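Local coordinates for flagellar hook-associated protein 2 (Helicobacter pylori, PDB 6IWY) that caps the tip of the growing flagellar filament, where it promotes polymerization of flagellin monomers and keeps exported subunits from leaking away, at residues 89-100 with 111-119; 144-155 with 164-172. All blocks are in the same frame, centred on the assembly; numbering follows the deposited sequence.

Contact 1 (89-100 with 111-119); sequences ITDATNGEVMGI and QLMVNTKNT
Val-97 lays its CG1 branch obliquely against the same branch of Val-114, across the antiparallel hairpin of strands 97-103 and 110-116. In both valines CG1 stands anti to the backbone N (chi1 -171° and -180°), which brings the two methyls together on one face of the sheet. CG2 of Val-114 goes the other way, to CD1 of Ile-89 at 4.0 Å, the two side chains crossing at about a right angle; that isoleucine belongs to helix 82-92, which packs on this face. Between the two faces runs the backbone ladder: Met-98 N bonds to Asn-115 O at 2.7 Å and Asn-115 N returns to Met-98 O at 2.8 Å, while Ile-100 and Met-113 form a second hydrogen-bonded pair. The opposite face carries Met-98, whose bent chain brings CE to 3.3 Å from Thr-116 O. Beside the type I' turn from Thr-93 to Glu-96, Lys-117 N hydrogen-bonds to Glu-96 O, and the lysine chain passes Gly-95 O, with CD 3.4 Å away. The chemistry is thus two-sided: aliphatic branches face the helix, whereas mixed polar and apolar groups line the other surface, and Glu-96 OE2 and Lys-117 NZ, 5.1 Å apart and not in contact, may attract each other weakly.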
# COMPACT_ATOMS: atom_id res chain seq x y z
N ILE A 89 0.57 -14.62 -2.58
CA ILE A 89 0.17 -13.33 -3.17
C ILE A 89 -0.88 -13.55 -4.24
O ILE A 89 -1.93 -12.91 -4.24
CB ILE A 89 1.35 -12.55 -3.79
CG1 ILE A 89 2.22 -11.98 -2.69
CG2 ILE A 89 0.83 -11.44 -4.70
CD1 ILE A 89 3.48 -11.40 -3.18
N THR A 90 -0.58 -14.48 -5.13
CA THR A 90 -1.53 -14.92 -6.15
C THR A 90 -2.89 -15.41 -5.59
O THR A 90 -3.98 -15.07 -6.11
CB THR A 90 -0.93 -16.08 -6.94
OG1 THR A 90 0.36 -15.69 -7.44
CG2 THR A 90 -1.86 -16.51 -8.06
N ASP A 91 -2.83 -16.20 -4.52
CA ASP A 91 -4.05 -16.74 -3.88
C ASP A 91 -4.85 -15.67 -3.11
O ASP A 91 -6.06 -15.66 -3.13
CB ASP A 91 -3.71 -17.91 -2.94
CG ASP A 91 -3.31 -19.23 -3.68
OD1 ASP A 91 -3.42 -19.38 -4.95
OD2 ASP A 91 -2.92 -20.17 -2.96
N ALA A 92 -4.17 -14.77 -2.40
CA ALA A 92 -4.87 -13.67 -1.74
C ALA A 92 -5.71 -12.85 -2.73
O ALA A 92 -6.83 -12.45 -2.40
CB ALA A 92 -3.89 -12.75 -1.01
N THR A 93 -5.16 -12.59 -3.92
CA THR A 93 -5.74 -11.67 -4.89
C THR A 93 -6.61 -12.33 -5.96
O THR A 93 -7.13 -11.64 -6.83
CB THR A 93 -4.61 -10.93 -5.63
OG1 THR A 93 -3.74 -11.91 -6.24
CG2 THR A 93 -3.81 -10.02 -4.70
N ASN A 94 -6.75 -13.66 -5.92
CA ASN A 94 -7.47 -14.40 -6.98
C ASN A 94 -6.80 -14.26 -8.35
O ASN A 94 -7.48 -14.26 -9.39
CB ASN A 94 -8.92 -13.92 -7.10
CG ASN A 94 -9.89 -14.83 -6.42
OD1 ASN A 94 -10.36 -14.53 -5.31
ND2 ASN A 94 -10.23 -15.95 -7.08
N GLY A 95 -5.49 -14.12 -8.36
CA GLY A 95 -4.80 -14.02 -9.63
C GLY A 95 -4.79 -12.63 -10.27
O GLY A 95 -4.33 -12.48 -11.41
N GLU A 96 -5.26 -11.60 -9.55
CA GLU A 96 -5.30 -10.25 -10.10
C GLU A 96 -3.93 -9.59 -9.97
O GLU A 96 -3.54 -8.73 -10.78
CB GLU A 96 -6.36 -9.42 -9.39
CG GLU A 96 -7.79 -9.76 -9.84
CD GLU A 96 -8.18 -9.07 -11.15
OE1 GLU A 96 -8.05 -7.82 -11.25
OE2 GLU A 96 -8.63 -9.77 -12.08
N VAL A 97 -3.24 -9.98 -8.90
CA VAL A 97 -1.87 -9.60 -8.70
C VAL A 97 -1.12 -10.89 -8.62
O VAL A 97 -1.48 -11.75 -7.85
CB VAL A 97 -1.63 -8.80 -7.42
CG1 VAL A 97 -0.19 -8.26 -7.40
CG2 VAL A 97 -2.60 -7.65 -7.34
N MET A 98 -0.09 -11.02 -9.44
CA MET A 98 0.62 -12.26 -9.57
C MET A 98 1.91 -12.10 -8.83
O MET A 98 2.69 -11.16 -9.08
CB MET A 98 0.85 -12.57 -11.05
CG MET A 98 -0.43 -12.72 -11.88
SD MET A 98 -0.17 -12.91 -13.67
CE MET A 98 0.37 -11.25 -14.13
N GLY A 99 2.11 -12.99 -7.87
CA GLY A 99 3.40 -13.18 -7.20
C GLY A 99 4.21 -14.21 -7.95
O GLY A 99 3.90 -15.39 -7.91
N ILE A 100 5.27 -13.74 -8.60
CA ILE A 100 6.06 -14.48 -9.57
C ILE A 100 7.52 -14.36 -9.17
O ILE A 100 7.95 -13.29 -8.73
CB ILE A 100 5.91 -13.81 -10.97
CG1 ILE A 100 4.51 -14.08 -11.55
CG2 ILE A 100 6.98 -14.27 -11.93
CD1 ILE A 100 4.20 -13.25 -12.78
N GLN A 111 14.36 -13.42 -7.08
CA GLN A 111 13.78 -12.17 -6.60
C GLN A 111 12.29 -12.24 -6.77
O GLN A 111 11.83 -12.66 -7.82
CB GLN A 111 14.32 -11.02 -7.41
CG GLN A 111 13.50 -9.77 -7.34
CD GLN A 111 13.66 -9.04 -6.04
OE1 GLN A 111 14.74 -8.51 -5.76
NE2 GLN A 111 12.57 -8.95 -5.27
N LEU A 112 11.54 -11.81 -5.77
CA LEU A 112 10.11 -11.93 -5.82
C LEU A 112 9.60 -10.77 -6.65
O LEU A 112 10.00 -9.62 -6.43
CB LEU A 112 9.52 -11.93 -4.41
CG LEU A 112 8.01 -12.06 -4.21
CD1 LEU A 112 7.49 -13.36 -4.73
CD2 LEU A 112 7.65 -11.89 -2.73
N MET A 113 8.76 -11.07 -7.63
CA MET A 113 8.12 -10.01 -8.42
C MET A 113 6.66 -10.05 -8.09
O MET A 113 6.13 -11.10 -7.78
CB MET A 113 8.28 -10.26 -9.92
CG MET A 113 9.71 -10.49 -10.37
SD MET A 113 10.70 -9.01 -10.18
CE MET A 113 10.00 -7.89 -11.39
N VAL A 114 6.03 -8.88 -8.15
CA VAL A 114 4.60 -8.70 -7.91
C VAL A 114 4.12 -7.90 -9.10
O VAL A 114 4.43 -6.72 -9.21
CB VAL A 114 4.34 -7.88 -6.64
CG1 VAL A 114 2.85 -7.71 -6.41
CG2 VAL A 114 5.01 -8.55 -5.46
N ASN A 115 3.44 -8.58 -10.01
CA ASN A 115 3.02 -7.98 -11.27
C ASN A 115 1.51 -8.06 -11.43
O ASN A 115 0.93 -9.10 -11.10
CB ASN A 115 3.67 -8.73 -12.44
CG ASN A 115 5.21 -8.73 -12.37
OD1 ASN A 115 5.81 -8.04 -11.54
ND2 ASN A 115 5.84 -9.49 -13.26
N THR A 116 0.88 -7.01 -11.98
CA THR A 116 -0.57 -7.05 -12.23
C THR A 116 -0.99 -7.89 -13.42
O THR A 116 -0.29 -8.05 -14.39
CB THR A 116 -1.18 -5.66 -12.41
OG1 THR A 116 -0.62 -4.99 -13.54
CG2 THR A 116 -0.98 -4.82 -11.14
N LYS A 117 -2.19 -8.46 -13.33
CA LYS A 117 -2.79 -9.20 -14.43
C LYS A 117 -3.30 -8.28 -15.53
O LYS A 117 -3.37 -8.67 -16.69
CB LYS A 117 -3.95 -10.04 -13.92
CG LYS A 117 -4.48 -11.05 -14.93
CD LYS A 117 -5.76 -11.70 -14.42
CE LYS A 117 -6.53 -12.37 -15.54
NZ LYS A 117 -7.20 -13.61 -15.05
N ASN A 118 -3.63 -7.06 -15.14
CA ASN A 118 -4.28 -6.10 -16.01
C ASN A 118 -3.47 -4.87 -16.29
O ASN A 118 -2.61 -4.48 -15.49
CB ASN A 118 -5.55 -5.64 -15.34
CG ASN A 118 -6.69 -6.47 -15.68
OD1 ASN A 118 -6.85 -6.85 -16.83
ND2 ASN A 118 -7.52 -6.77 -14.70
N THR A 119 -3.79 -4.23 -17.39
CA THR A 119 -3.12 -3.02 -17.79
C THR A 119 -3.87 -1.80 -17.32
O THR A 119 -4.89 -1.91 -16.66
CB THR A 119 -3.00 -2.96 -19.31
OG1 THR A 119 -4.29 -2.70 -19.87
CG2 THR A 119 -2.46 -4.28 -19.86

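Contact 2 (144-155 with 164-172); sequences GVDGSGKSEVSL and MHEVPIMLE
The beta hairpin of strands 154-158 and 164-173 pairs its two strands here, the second of them interrupted at Ile-169 and Met-170. Leu-155 and Val-167 form an antiparallel hydrogen-bonded pair, with Leu-155 N to Val-167 O at 2.9 Å and Val-167 N to Leu-155 O at 2.8 Å. Two residues along, past the non-hydrogen-bonded pair of Ser-154 and Pro-168, Ile-169 N donates to Val-153 O at 3.0 Å. The CD1 methyl of Ile-169 then swings back over Leu-155, meeting its CD1 at 3.6 Å as the two chains cross at a slant; chi2 of 82° bends the isoleucine to get there. On the other face, Ser-154 OG sits between its own backbone N and carbonyl carbon (chi1 80°) and donates to the anti lone pair of Glu-166 OE2 at 3.1 Å; a long, weak ion pair also links that oxygen to Lys-233. Ser-151 OG rests on the Pro-168 ring, 3.3 Å from CB. Farther out, Met-170 sets CE against Val-145 CG2 at 3.5 Å. Glu-152 OE1 accepts Gly-144 N and also pairs with Lys-236. Val-167 and Ile-169 pack on helix 179-196, Leu-171 bonds through its backbone to Leu-143 of strand 141-143, and strand 230-233 flanks strand 154-158 on its other side.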
# COMPACT_ATOMS: atom_id res chain seq x y z
N GLY A 144 -3.88 28.72 3.96
CA GLY A 144 -3.08 29.37 4.96
C GLY A 144 -3.30 28.87 6.36
O GLY A 144 -3.23 27.68 6.61
N VAL A 145 -3.56 29.79 7.26
CA VAL A 145 -3.63 29.54 8.68
C VAL A 145 -4.93 30.17 9.15
O VAL A 145 -5.26 31.28 8.78
CB VAL A 145 -2.39 30.14 9.39
CG1 VAL A 145 -2.50 30.09 10.90
CG2 VAL A 145 -1.16 29.41 8.95
N ASP A 146 -5.65 29.43 9.96
CA ASP A 146 -7.00 29.76 10.41
C ASP A 146 -6.87 30.76 11.56
O ASP A 146 -5.76 30.97 12.05
CB ASP A 146 -7.70 28.47 10.88
N GLY A 147 -7.98 31.37 11.98
CA GLY A 147 -7.95 32.36 13.08
C GLY A 147 -7.52 31.83 14.46
O GLY A 147 -7.36 32.61 15.41
N SER A 148 -7.38 30.50 14.55
CA SER A 148 -6.89 29.82 15.74
C SER A 148 -5.37 29.51 15.63
O SER A 148 -4.80 28.81 16.48
CB SER A 148 -7.67 28.50 15.92
N GLY A 149 -4.72 29.99 14.56
CA GLY A 149 -3.30 29.73 14.36
C GLY A 149 -2.95 28.36 13.83
O GLY A 149 -1.77 28.00 13.81
N LYS A 150 -3.95 27.61 13.34
CA LYS A 150 -3.70 26.24 12.82
C LYS A 150 -3.74 26.20 11.31
O LYS A 150 -4.52 26.91 10.69
CB LYS A 150 -4.68 25.19 13.41
N SER A 151 -2.87 25.37 10.73
CA SER A 151 -2.87 25.17 9.29
C SER A 151 -4.26 24.82 8.80
O SER A 151 -4.95 24.02 9.41
CB SER A 151 -1.95 24.02 8.89
OG SER A 151 -0.60 24.37 9.03
N GLU A 152 -4.69 25.43 7.72
CA GLU A 152 -5.98 25.08 7.11
C GLU A 152 -5.90 23.68 6.47
O GLU A 152 -6.89 23.01 6.35
CB GLU A 152 -6.40 26.16 6.13
CG GLU A 152 -6.67 27.46 6.84
CD GLU A 152 -7.25 28.56 5.96
OE1 GLU A 152 -6.73 28.80 4.85
OE2 GLU A 152 -8.22 29.21 6.41
N VAL A 153 -4.72 23.25 6.06
CA VAL A 153 -4.45 21.91 5.61
C VAL A 153 -3.06 21.54 6.08
O VAL A 153 -2.14 22.31 5.87
CB VAL A 153 -4.49 21.78 4.06
CG1 VAL A 153 -3.76 20.48 3.57
CG2 VAL A 153 -5.94 21.80 3.55
N SER A 154 -2.91 20.38 6.71
CA SER A 154 -1.58 19.84 7.02
C SER A 154 -1.56 18.33 6.86
O SER A 154 -2.57 17.67 7.06
CB SER A 154 -1.14 20.20 8.43
OG SER A 154 -1.73 19.35 9.37
N LEU A 155 -0.39 17.83 6.48
CA LEU A 155 -0.14 16.41 6.25
C LEU A 155 0.55 15.85 7.48
O LEU A 155 1.64 16.32 7.85
CB LEU A 155 0.83 16.24 5.08
CG LEU A 155 0.26 16.00 3.70
CD1 LEU A 155 1.36 16.10 2.71
CD2 LEU A 155 -0.34 14.59 3.71
N MET A 164 5.24 10.66 14.44
CA MET A 164 4.35 11.45 13.57
C MET A 164 4.72 12.95 13.68
O MET A 164 5.01 13.47 14.76
CB MET A 164 2.86 11.24 13.89
CG MET A 164 2.30 9.83 13.69
SD MET A 164 2.33 9.18 11.99
CE MET A 164 1.23 10.32 11.13
N HIS A 165 4.72 13.62 12.53
CA HIS A 165 4.96 15.09 12.44
C HIS A 165 4.00 15.72 11.45
O HIS A 165 3.53 15.08 10.55
CB HIS A 165 6.37 15.39 11.97
CG HIS A 165 7.42 14.91 12.90
ND1 HIS A 165 7.86 15.65 13.98
CD2 HIS A 165 8.10 13.74 12.94
CE1 HIS A 165 8.77 14.96 14.63
NE2 HIS A 165 8.95 13.80 14.02
N GLU A 166 3.78 17.00 11.62
CA GLU A 166 2.78 17.74 10.89
C GLU A 166 3.51 18.64 9.88
O GLU A 166 4.43 19.35 10.23
CB GLU A 166 1.98 18.57 11.89
CG GLU A 166 0.50 18.65 11.55
CD GLU A 166 -0.42 19.06 12.74
OE1 GLU A 166 0.04 19.10 13.92
OE2 GLU A 166 -1.62 19.36 12.45
N VAL A 167 3.15 18.54 8.62
CA VAL A 167 3.75 19.39 7.58
C VAL A 167 2.66 20.33 7.08
O VAL A 167 1.70 19.89 6.42
CB VAL A 167 4.23 18.54 6.41
CG1 VAL A 167 4.83 19.43 5.34
CG2 VAL A 167 5.21 17.45 6.89
N PRO A 168 2.75 21.62 7.42
CA PRO A 168 1.77 22.57 6.93
C PRO A 168 1.78 22.57 5.44
O PRO A 168 2.82 22.41 4.89
CB PRO A 168 2.30 23.91 7.45
CG PRO A 168 3.09 23.57 8.66
CD PRO A 168 3.66 22.21 8.42
N ILE A 169 0.65 22.72 4.78
CA ILE A 169 0.65 22.91 3.33
C ILE A 169 0.04 24.26 2.99
O ILE A 169 -1.15 24.47 3.18
CB ILE A 169 -0.09 21.76 2.59
CG1 ILE A 169 0.86 20.55 2.39
CG2 ILE A 169 -0.57 22.21 1.19
CD1 ILE A 169 0.99 19.61 3.59
N MET A 170 0.87 25.16 2.47
CA MET A 170 0.45 26.53 2.12
C MET A 170 0.42 26.72 0.61
O MET A 170 1.33 26.25 -0.11
CB MET A 170 1.41 27.56 2.69
CG MET A 170 1.66 27.40 4.19
SD MET A 170 0.12 27.39 5.17
CE MET A 170 0.88 27.64 6.78
N LEU A 171 -0.59 27.45 0.15
CA LEU A 171 -0.90 27.52 -1.27
C LEU A 171 -1.94 28.59 -1.54
O LEU A 171 -3.08 28.47 -1.09
CB LEU A 171 -1.47 26.19 -1.73
CG LEU A 171 -1.68 26.03 -3.23
CD1 LEU A 171 -0.34 26.21 -3.99
CD2 LEU A 171 -2.30 24.66 -3.53
N GLU A 172 -1.55 29.62 -2.29
CA GLU A 172 -2.48 30.66 -2.70
C GLU A 172 -2.67 30.47 -4.18
O GLU A 172 -1.78 30.78 -4.96
CB GLU A 172 -1.94 32.06 -2.35

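Contact 1 closes before contact 2 opens, so the two follow in series along the chain, on opposite sides of its centre. Their centres lie 39 Å apart and their nearest atoms about 24 Å, without touching. Each joins the strands of a beta hairpin, but in separate four-stranded antiparallel sheets: 97-103 is an outermost strand of its sheet, next to 110-116, whereas 154-158 and 164-173 are the two inner strands of theirs. Each sheet has its own helix, 82-92 for contact 1 and 179-196 for contact 2. The chain is one piece of the longer cap protein, and within it the contacts belong to two separate sheets, each with a helix packed on it.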